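Local coordinates for protein polyketide synthase type I (Bacillus amyloliquefaciens, PDB 5KKU) that serves as the N-terminal dehydratase domain of a difficidin assembly-line synthase, where it probably removes water from hydroxyacyl intermediates held on a carrier protein, at residues 37-42 and 60-65; 190-195 and 227-232; 143-148 and 197-202. All coordinates share one frame; numbering follows the deposited sequence.

Interaction 1: 37-42 and 60-65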
loop_
_atom_site.group_PDB
_atom_site.type_symbol
_atom_site.label_atom_id
_atom_site.label_comp_id
_atom_site.label_asym_id
_atom_site.label_seq_id
_atom_site.Cartn_x
_atom_site.Cartn_y
_atom_site.Cartn_z
ATOM N N THR A 37 -0.296 1.305 -3.822
ATOM C CA THR A 37 0.052 2.388 -4.683
ATOM C C THR A 37 -1.165 3.219 -5.125
ATOM O O THR A 37 -1.083 4.405 -5.245
ATOM C CB THR A 37 0.767 1.828 -5.939
ATOM O OG1 THR A 37 2.003 1.261 -5.574
ATOM C CG2 THR A 37 1.006 2.853 -6.937
ATOM N N LEU A 38 -2.284 2.562 -5.386
ATOM C CA LEU A 38 -3.506 3.198 -5.831
ATOM C C LEU A 38 -4.113 4.132 -4.819
ATOM O O LEU A 38 -4.831 5.023 -5.161
ATOM C CB LEU A 38 -4.513 2.182 -6.313
ATOM C CG LEU A 38 -4.008 1.189 -7.350
ATOM C CD1 LEU A 38 -4.983 0.090 -7.484
ATOM C CD2 LEU A 38 -3.714 1.784 -8.695
ATOM N N ILE A 39 -3.791 3.941 -3.562
ATOM C CA ILE A 39 -4.210 4.849 -2.524
ATOM C C ILE A 39 -3.675 6.266 -2.803
ATOM O O ILE A 39 -4.390 7.229 -2.684
ATOM C CB ILE A 39 -3.810 4.358 -1.106
ATOM C CG1 ILE A 39 -4.683 3.208 -0.657
ATOM C CG2 ILE A 39 -3.889 5.459 -0.082
ATOM C CD1 ILE A 39 -4.208 2.438 0.526
ATOM N N ASP A 40 -2.414 6.358 -3.217
ATOM C CA ASP A 40 -1.809 7.633 -3.599
ATOM C C ASP A 40 -2.509 8.220 -4.793
ATOM O O ASP A 40 -2.734 9.373 -4.874
ATOM C CB ASP A 40 -0.330 7.487 -3.904
ATOM C CG ASP A 40 0.277 8.714 -4.543
ATOM O OD1 ASP A 40 0.566 9.694 -3.916
ATOM O OD2 ASP A 40 0.431 8.687 -5.725
ATOM N N MET A 41 -2.820 7.409 -5.773
ATOM C CA MET A 41 -3.471 7.890 -6.976
ATOM C C MET A 41 -4.782 8.566 -6.657
ATOM O O MET A 41 -5.042 9.585 -7.185
ATOM C CB MET A 41 -3.605 6.757 -7.998
ATOM C CG MET A 41 -4.487 6.906 -9.213
ATOM S SD MET A 41 -4.336 5.572 -10.397
ATOM C CE MET A 41 -2.621 5.591 -10.574
ATOM N N LEU A 42 -5.580 7.956 -5.809
ATOM C CA LEU A 42 -6.861 8.492 -5.427
ATOM C C LEU A 42 -6.746 9.833 -4.738
ATOM O O LEU A 42 -7.482 10.702 -5.008
ATOM C CB LEU A 42 -7.634 7.528 -4.564
ATOM C CG LEU A 42 -8.602 6.666 -5.325
ATOM C CD1 LEU A 42 -7.886 5.604 -6.094
ATOM C CD2 LEU A 42 -9.602 6.063 -4.390
ATOM N N ILE A 60 -11.965 -0.543 1.080
ATOM C CA ILE A 60 -11.101 -0.775 -0.048
ATOM C C ILE A 60 -10.986 -2.234 -0.407
ATOM O O ILE A 60 -10.842 -3.058 0.426
ATOM C CB ILE A 60 -9.720 -0.233 0.241
ATOM C CG1 ILE A 60 -9.822 1.222 0.597
ATOM C CG2 ILE A 60 -8.796 -0.439 -0.927
ATOM C CD1 ILE A 60 -8.540 1.835 1.022
ATOM N N ILE A 61 -11.036 -2.543 -1.669
ATOM C CA ILE A 61 -10.817 -3.886 -2.119
ATOM C C ILE A 61 -9.813 -3.900 -3.233
ATOM O O ILE A 61 -10.016 -3.270 -4.192
ATOM C CB ILE A 61 -12.090 -4.536 -2.642
ATOM C CG1 ILE A 61 -13.203 -4.443 -1.648
ATOM C CG2 ILE A 61 -11.848 -5.978 -2.995
ATOM C CD1 ILE A 61 -14.549 -4.854 -2.186
ATOM N N PHE A 62 -8.755 -4.650 -3.080
ATOM C CA PHE A 62 -7.750 -4.762 -4.084
ATOM C C PHE A 62 -8.030 -5.970 -4.949
ATOM O O PHE A 62 -8.173 -7.060 -4.481
ATOM C CB PHE A 62 -6.358 -4.870 -3.471
ATOM C CG PHE A 62 -5.946 -3.708 -2.632
ATOM C CD1 PHE A 62 -5.742 -2.490 -3.174
ATOM C CD2 PHE A 62 -5.693 -3.871 -1.328
ATOM C CE1 PHE A 62 -5.347 -1.442 -2.413
ATOM C CE2 PHE A 62 -5.299 -2.834 -0.564
ATOM C CZ PHE A 62 -5.129 -1.614 -1.105
ATOM N N LYS A 63 -8.134 -5.751 -6.234
ATOM C CA LYS A 63 -8.527 -6.793 -7.144
ATOM C C LYS A 63 -8.004 -7.412 -8.423
ATOM O O LYS A 63 -8.250 -8.556 -8.676
ATOM C CB LYS A 63 -9.717 -6.370 -7.964
ATOM C CG LYS A 63 -10.862 -5.855 -7.122
ATOM C CD LYS A 63 -12.177 -5.757 -7.859
ATOM C CE LYS A 63 -13.133 -4.845 -7.151
ATOM N NZ LYS A 63 -14.268 -4.343 -7.940
ATOM N N GLN A 64 -7.167 -6.845 -9.137
ATOM C CA GLN A 64 -6.397 -7.478 -10.169
ATOM C C GLN A 64 -5.087 -6.660 -10.094
ATOM O O GLN A 64 -5.143 -5.494 -10.006
ATOM C CB GLN A 64 -7.020 -7.544 -11.535
ATOM C CG GLN A 64 -6.478 -8.589 -12.430
ATOM C CD GLN A 64 -6.925 -9.984 -12.111
ATOM O OE1 GLN A 64 -6.601 -10.493 -11.100
ATOM N NE2 GLN A 64 -7.629 -10.597 -13.000
ATOM N N PRO A 65 -3.941 -7.297 -10.093
ATOM C CA PRO A 65 -2.690 -6.568 -10.067
ATOM C C PRO A 65 -2.427 -5.853 -11.383
ATOM O O PRO A 65 -2.756 -6.406 -12.364
ATOM C CB PRO A 65 -1.675 -7.672 -9.830
ATOM C CG PRO A 65 -2.258 -8.850 -10.423
ATOM C CD PRO A 65 -3.710 -8.740 -10.122
#
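Ile39, early in helix 37-49, faces Ile60 on strand 55-62 with 9.2 Å between their CA atoms, the nearest CA pair of the two segments. No hydrogen bond spans that gap, so the helix rests on the strand through side chains alone. From Ile39 the reach is made by the longer branch: CD1 lies anti to CA (chi2 166°), which carries the methyl outward although the CB itself is not aimed at the strand. Ile60 answers with an equally extended branch, and the two terminal methyls meet with 4.4 Å between Ile39 CD1 and Ile60 CD1. The same Ile39 methyl also approaches Phe62 from the edge of its ring, near the ring plane, with CD1 4.5 Å from Phe62 CZ. Ile60 and Phe62, two residues apart on the strand, turn to the same side, and Ile60 CG2 sits 3.8 Å above one face of the phenyl ring, displaced toward its rim. One isoleucine thus takes the edge of the ring and the other a face. These contacts are loose van der Waals ones. Branched aliphatic side chains and a phenyl ring suit the place, being apolar and bulky enough to bridge a helix and a strand. Around them, Leu38 and Leu42 of the helix pack on strands 86-97 and 107-116. With strand 55-62 these wrap helix 37-49 in curved antiparallel sheet, the mark of a hotdog fold, here the N-terminal one, while Ile39 also touches Phe227 on strand 219-229 of the C-terminal hotdog.

Interaction 2: 190-195 and 227-232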
loop_
_atom_site.group_PDB
_atom_site.type_symbol
_atom_site.label_atom_id
_atom_site.label_comp_id
_atom_site.label_asym_id
_atom_site.label_seq_id
_atom_site.Cartn_x
_atom_site.Cartn_y
_atom_site.Cartn_z
ATOM N N PHE A 190 4.360 13.004 -4.610
ATOM C CA PHE A 190 3.270 12.142 -4.245
ATOM C C PHE A 190 2.432 12.772 -3.145
ATOM O O PHE A 190 2.873 13.656 -2.451
ATOM C CB PHE A 190 3.802 10.779 -3.798
ATOM C CG PHE A 190 4.355 9.944 -4.908
ATOM C CD1 PHE A 190 3.536 9.366 -5.825
ATOM C CD2 PHE A 190 5.711 9.730 -5.025
ATOM C CE1 PHE A 190 4.037 8.589 -6.837
ATOM C CE2 PHE A 190 6.215 8.965 -6.035
ATOM C CZ PHE A 190 5.379 8.403 -6.953
ATOM N N LYS A 191 1.192 12.367 -3.001
ATOM C CA LYS A 191 0.407 12.668 -1.840
ATOM C C LYS A 191 0.746 11.704 -0.712
ATOM O O LYS A 191 0.792 12.085 0.435
ATOM C CB LYS A 191 -1.061 12.498 -2.131
ATOM C CG LYS A 191 -1.708 13.596 -2.927
ATOM C CD LYS A 191 -1.750 14.891 -2.171
ATOM C CE LYS A 191 -1.970 16.050 -3.095
ATOM N NZ LYS A 191 -2.774 17.135 -2.515
ATOM N N ALA A 192 1.023 10.456 -1.053
ATOM C CA ALA A 192 1.460 9.452 -0.111
ATOM C C ALA A 192 2.352 8.609 -0.996
ATOM O O ALA A 192 1.953 8.138 -2.009
ATOM C CB ALA A 192 0.309 8.786 0.574
ATOM N N HIS A 193 3.606 8.474 -0.627
ATOM C CA HIS A 193 4.614 7.838 -1.412
ATOM C C HIS A 193 4.294 6.352 -1.360
ATOM O O HIS A 193 4.221 5.780 -0.309
ATOM C CB HIS A 193 6.007 8.110 -0.838
ATOM C CG HIS A 193 7.149 7.966 -1.801
ATOM N ND1 HIS A 193 7.508 6.778 -2.375
ATOM C CD2 HIS A 193 8.055 8.864 -2.227
ATOM C CE1 HIS A 193 8.566 6.955 -3.130
ATOM N NE2 HIS A 193 8.903 8.216 -3.074
ATOM N N PRO A 194 4.183 5.754 -2.521
ATOM C CA PRO A 194 3.891 4.348 -2.643
ATOM C C PRO A 194 4.913 3.476 -1.969
ATOM O O PRO A 194 4.548 2.486 -1.424
ATOM C CB PRO A 194 3.889 4.145 -4.132
ATOM C CG PRO A 194 3.381 5.393 -4.646
ATOM C CD PRO A 194 3.963 6.444 -3.783
ATOM N N ALA A 195 6.174 3.867 -2.014
ATOM C CA ALA A 195 7.209 3.141 -1.315
ATOM C C ALA A 195 6.932 3.047 0.172
ATOM O O ALA A 195 7.018 2.018 0.737
ATOM C CB ALA A 195 8.563 3.736 -1.560
ATOM N N PHE A 227 -8.594 3.872 5.488
ATOM C CA PHE A 227 -7.306 4.503 5.412
ATOM C C PHE A 227 -7.475 5.998 5.317
ATOM O O PHE A 227 -8.293 6.470 4.599
ATOM C CB PHE A 227 -6.480 3.988 4.239
ATOM C CG PHE A 227 -5.065 4.408 4.276
ATOM C CD1 PHE A 227 -4.688 5.580 3.743
ATOM C CD2 PHE A 227 -4.092 3.600 4.850
ATOM C CE1 PHE A 227 -3.384 5.986 3.790
ATOM C CE2 PHE A 227 -2.780 3.998 4.881
ATOM C CZ PHE A 227 -2.432 5.200 4.354
ATOM N N CYS A 228 -6.705 6.748 6.055
ATOM C CA CYS A 228 -6.880 8.166 6.100
ATOM C C CYS A 228 -5.554 8.891 6.250
ATOM O O CYS A 228 -4.855 8.635 7.173
ATOM C CB CYS A 228 -7.831 8.505 7.238
ATOM S SG CYS A 228 -8.226 10.216 7.467
ATOM N N MET A 229 -5.051 9.751 5.477
ATOM C CA MET A 229 -3.893 10.647 5.448
ATOM C C MET A 229 -4.171 11.911 6.244
ATOM O O MET A 229 -5.128 12.628 5.960
ATOM C CB MET A 229 -3.509 11.018 4.012
ATOM C CG MET A 229 -3.001 9.862 3.167
ATOM S SD MET A 229 -1.519 9.092 3.856
ATOM C CE MET A 229 -0.321 10.412 3.667
ATOM N N TYR A 230 -3.462 12.202 7.291
ATOM C CA TYR A 230 -3.812 13.438 7.916
ATOM C C TYR A 230 -2.794 14.499 7.571
ATOM O O TYR A 230 -3.096 15.647 7.515
ATOM C CB TYR A 230 -3.983 13.284 9.390
ATOM C CG TYR A 230 -5.103 12.434 9.788
ATOM C CD1 TYR A 230 -6.376 12.936 9.938
ATOM C CD2 TYR A 230 -4.904 11.116 10.048
ATOM C CE1 TYR A 230 -7.406 12.137 10.342
ATOM C CE2 TYR A 230 -5.920 10.323 10.454
ATOM C CZ TYR A 230 -7.153 10.832 10.602
ATOM O OH TYR A 230 -8.104 9.984 10.978
ATOM N N GLN A 231 -1.594 14.070 7.258
ATOM C CA GLN A 231 -0.500 14.954 6.974
ATOM C C GLN A 231 0.416 14.310 5.949
ATOM O O GLN A 231 0.430 13.115 5.814
ATOM C CB GLN A 231 0.270 15.228 8.240
ATOM C CG GLN A 231 0.511 16.682 8.543
ATOM C CD GLN A 231 -0.675 17.405 9.127
ATOM O OE1 GLN A 231 -1.527 16.804 9.740
ATOM N NE2 GLN A 231 -0.715 18.702 8.940
ATOM N N PRO A 232 1.187 15.089 5.225
ATOM C CA PRO A 232 2.116 14.528 4.251
ATOM C C PRO A 232 3.310 13.867 4.885
ATOM O O PRO A 232 3.724 14.282 5.917
ATOM C CB PRO A 232 2.551 15.735 3.455
ATOM C CG PRO A 232 2.330 16.868 4.360
ATOM C CD PRO A 232 1.154 16.541 5.182
#
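Ala192 touches Met229 across the contact, and none of the rings in either segment takes part in that touch. The Phe190 ring carries Pro194 CD over the centre of one face, 3.5 Å above the plane, and turns its own CD2 to a face of the His193 imidazole, displaced toward the rim. The His193 ring also meets that of Phe158. At the imidazole edge, almost exactly in the ring plane, His193 ND1 accepts the backbone N-H of Ala195 (N to ND1 3.2 Å). The bond is bent, with an angle of 142° at the hydrogen; His193 sits at the N-cap of helix 194-200 and its side chain supplies this capping bond. Within 227-232, Cys228 SG stands over a face of the Tyr230 ring, toward the rim. Met229 does the reaching across the contact. Its chain bends at both chi2 and chi3 (-60° and -67°), folding the thioether over so that Met229 CE comes 3.6 Å from Ala192 CB, with SD close to the same methyl. Met229 CE also lies 3.8 Å from Lys191 O. A flexible, unbranched methionine suits this place because it can bend to fit against a small alanine. The chemistry implies a dispersion contact: with no hydrogen bond between them, loop and strand are matched by shape, while polar ends find partners in other parts of the fold, Lys191 NZ in a salt bridge with Glu52 and His193 NE2 with Ala183 O.

Interaction 3: 143-148 and 197-202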
loop_
_atom_site.group_PDB
_atom_site.type_symbol
_atom_site.label_atom_id
_atom_site.label_comp_id
_atom_site.label_asym_id
_atom_site.label_seq_id
_atom_site.Cartn_x
_atom_site.Cartn_y
_atom_site.Cartn_z
ATOM N N ASP A 143 16.064 -7.624 6.738
ATOM C CA ASP A 143 15.654 -8.966 7.094
ATOM C C ASP A 143 14.163 -9.129 7.033
ATOM O O ASP A 143 13.672 -10.163 6.709
ATOM C CB ASP A 143 16.216 -9.443 8.436
ATOM C CG ASP A 143 17.728 -9.364 8.519
ATOM O OD1 ASP A 143 18.451 -10.117 7.904
ATOM O OD2 ASP A 143 18.211 -8.538 9.260
ATOM N N ILE A 144 13.448 -8.089 7.388
ATOM C CA ILE A 144 12.021 -8.056 7.215
ATOM C C ILE A 144 11.642 -8.266 5.746
ATOM O O ILE A 144 10.803 -9.024 5.447
ATOM C CB ILE A 144 11.411 -6.762 7.766
ATOM C CG1 ILE A 144 11.698 -6.601 9.250
ATOM C CG2 ILE A 144 9.946 -6.664 7.430
ATOM C CD1 ILE A 144 10.893 -7.460 10.139
ATOM N N TYR A 145 12.350 -7.632 4.843
ATOM C CA TYR A 145 12.128 -7.802 3.428
ATOM C C TYR A 145 12.463 -9.261 2.973
ATOM O O TYR A 145 12.070 -9.706 1.935
ATOM C CB TYR A 145 12.939 -6.780 2.631
ATOM C CG TYR A 145 12.331 -5.406 2.524
ATOM C CD1 TYR A 145 11.179 -5.181 1.796
ATOM C CD2 TYR A 145 12.882 -4.345 3.165
ATOM C CE1 TYR A 145 10.619 -3.957 1.699
ATOM C CE2 TYR A 145 12.322 -3.116 3.068
ATOM C CZ TYR A 145 11.191 -2.940 2.335
ATOM O OH TYR A 145 10.624 -1.746 2.225
ATOM N N GLY A 146 13.201 -9.977 3.802
ATOM C CA GLY A 146 13.594 -11.321 3.520
ATOM C C GLY A 146 12.403 -12.191 3.315
ATOM O O GLY A 146 12.468 -13.167 2.663
ATOM N N ILE A 147 11.299 -11.790 3.882
ATOM C CA ILE A 147 10.080 -12.517 3.738
ATOM C C ILE A 147 9.540 -12.384 2.307
ATOM O O ILE A 147 9.074 -13.333 1.739
ATOM C CB ILE A 147 9.094 -12.099 4.810
ATOM C CG1 ILE A 147 9.637 -12.524 6.165
ATOM C CG2 ILE A 147 7.771 -12.767 4.578
ATOM C CD1 ILE A 147 9.125 -11.749 7.343
ATOM N N ALA A 148 9.651 -11.199 1.743
ATOM C CA ALA A 148 9.221 -10.972 0.421
ATOM C C ALA A 148 10.166 -11.658 -0.549
ATOM O O ALA A 148 9.709 -12.225 -1.510
ATOM C CB ALA A 148 9.104 -9.499 0.149
ATOM N N LEU A 197 3.945 3.427 1.567
ATOM C CA LEU A 197 2.723 2.690 1.694
ATOM C C LEU A 197 2.967 1.182 1.625
ATOM O O LEU A 197 2.513 0.455 2.451
ATOM C CB LEU A 197 1.702 3.156 0.659
ATOM C CG LEU A 197 1.090 4.551 0.741
ATOM C CD1 LEU A 197 -0.043 4.696 -0.224
ATOM C CD2 LEU A 197 0.595 4.856 2.125
ATOM N N ASP A 198 3.681 0.715 0.615
ATOM C CA ASP A 198 4.060 -0.673 0.452
ATOM C C ASP A 198 4.767 -1.249 1.663
ATOM O O ASP A 198 4.357 -2.211 2.182
ATOM C CB ASP A 198 4.907 -0.807 -0.787
ATOM C CG ASP A 198 5.261 -2.211 -1.123
ATOM O OD1 ASP A 198 4.410 -3.007 -1.463
ATOM O OD2 ASP A 198 6.406 -2.533 -1.061
ATOM N N ALA A 199 5.841 -0.622 2.094
ATOM C CA ALA A 199 6.569 -1.067 3.262
ATOM C C ALA A 199 5.733 -1.100 4.520
ATOM O O ALA A 199 5.962 -1.926 5.350
ATOM C CB ALA A 199 7.805 -0.248 3.498
ATOM N N SER A 200 4.792 -0.201 4.633
ATOM C CA SER A 200 3.922 -0.157 5.774
ATOM C C SER A 200 2.950 -1.312 5.871
ATOM O O SER A 200 2.543 -1.643 6.919
ATOM C CB SER A 200 3.182 1.151 5.839
ATOM O OG SER A 200 4.057 2.186 6.009
ATOM N N THR A 201 2.600 -1.895 4.738
ATOM C CA THR A 201 1.788 -3.087 4.731
ATOM C C THR A 201 2.475 -4.283 5.327
ATOM O O THR A 201 1.865 -5.273 5.512
ATOM C CB THR A 201 1.244 -3.507 3.371
ATOM O OG1 THR A 201 2.260 -4.095 2.588
ATOM C CG2 THR A 201 0.645 -2.416 2.681
ATOM N N LEU A 202 3.736 -4.135 5.655
ATOM C CA LEU A 202 4.516 -5.145 6.280
ATOM C C LEU A 202 4.436 -5.074 7.772
ATOM O O LEU A 202 5.086 -5.795 8.426
ATOM C CB LEU A 202 5.955 -5.020 5.842
ATOM C CG LEU A 202 6.242 -5.363 4.396
ATOM C CD1 LEU A 202 7.673 -5.143 4.021
ATOM C CD2 LEU A 202 5.893 -6.796 4.124
#
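Ile144 and Leu202 form the nearest CA pair, 8.1 Å apart, where the run into helix 146-150 passes the C-terminal part of 197-202. Leu202 is the centre of the contact. Leu202 CD1 lies 3.9 Å from Tyr145 CE1, obliquely to the ring, and the two side chains cross at about a right angle; the same methyl is also 4.4 Å from Ile144 CG2. Tyr145 has its ring turned to the side away from its own carbonyl (chi1 -81°), a setting that brings the ring across Leu202 and carries the hydroxyl to helix 194-200, where Tyr145 OH rests 3.4 Å from Ala199 CB. Alanine suits this approach, offering a single methyl. The hydroxyl is not left to that apolar neighbour, for it accepts a hydrogen bond from Asn161 N. Within 197-202, Thr201 OG1 donates to Asp198 O over 2.8 Å, in the carbonyl plane, with a C=O...donor angle of 150°. Asp198, the predicted proton donor, hydrogen-bonds through OD2 to His155, whose ring meets that of Tyr145 edge-to-face, which probably places Tyr145 in the second shell of the aspartate. Such a helix, bearing an acidic residue of the C-terminal hotdog to work with a histidine of the N-terminal one, here probably His25, is characteristic of the double-hotdog dehydratase active site.

All three contacts are apolar, and none has a hydrogen bond between its own segments. Each sets buried residues beside a partly exposed one (Phe62, Lys191, Leu202), and interaction 1 lies nearest the centre of the chain. It belongs to the N-terminal hotdog, interactions 2 and 3 to the C-terminal one, where they share helix 194-200: interaction 2 in the loop that leads into it, interaction 3 toward its C-terminal part. Polar chemistry enters between contacts, since Asp40 OD1 probably accepts a hydrogen bond from Ala192 N (3.0 Å). Leu197, of 197-202, reaches the other two contacts: its CD1 touches Ile39 and Ala192, its CD2 Phe227. Strands 55-62 and 219-229 pair antiparallel, linking the two hotdogs.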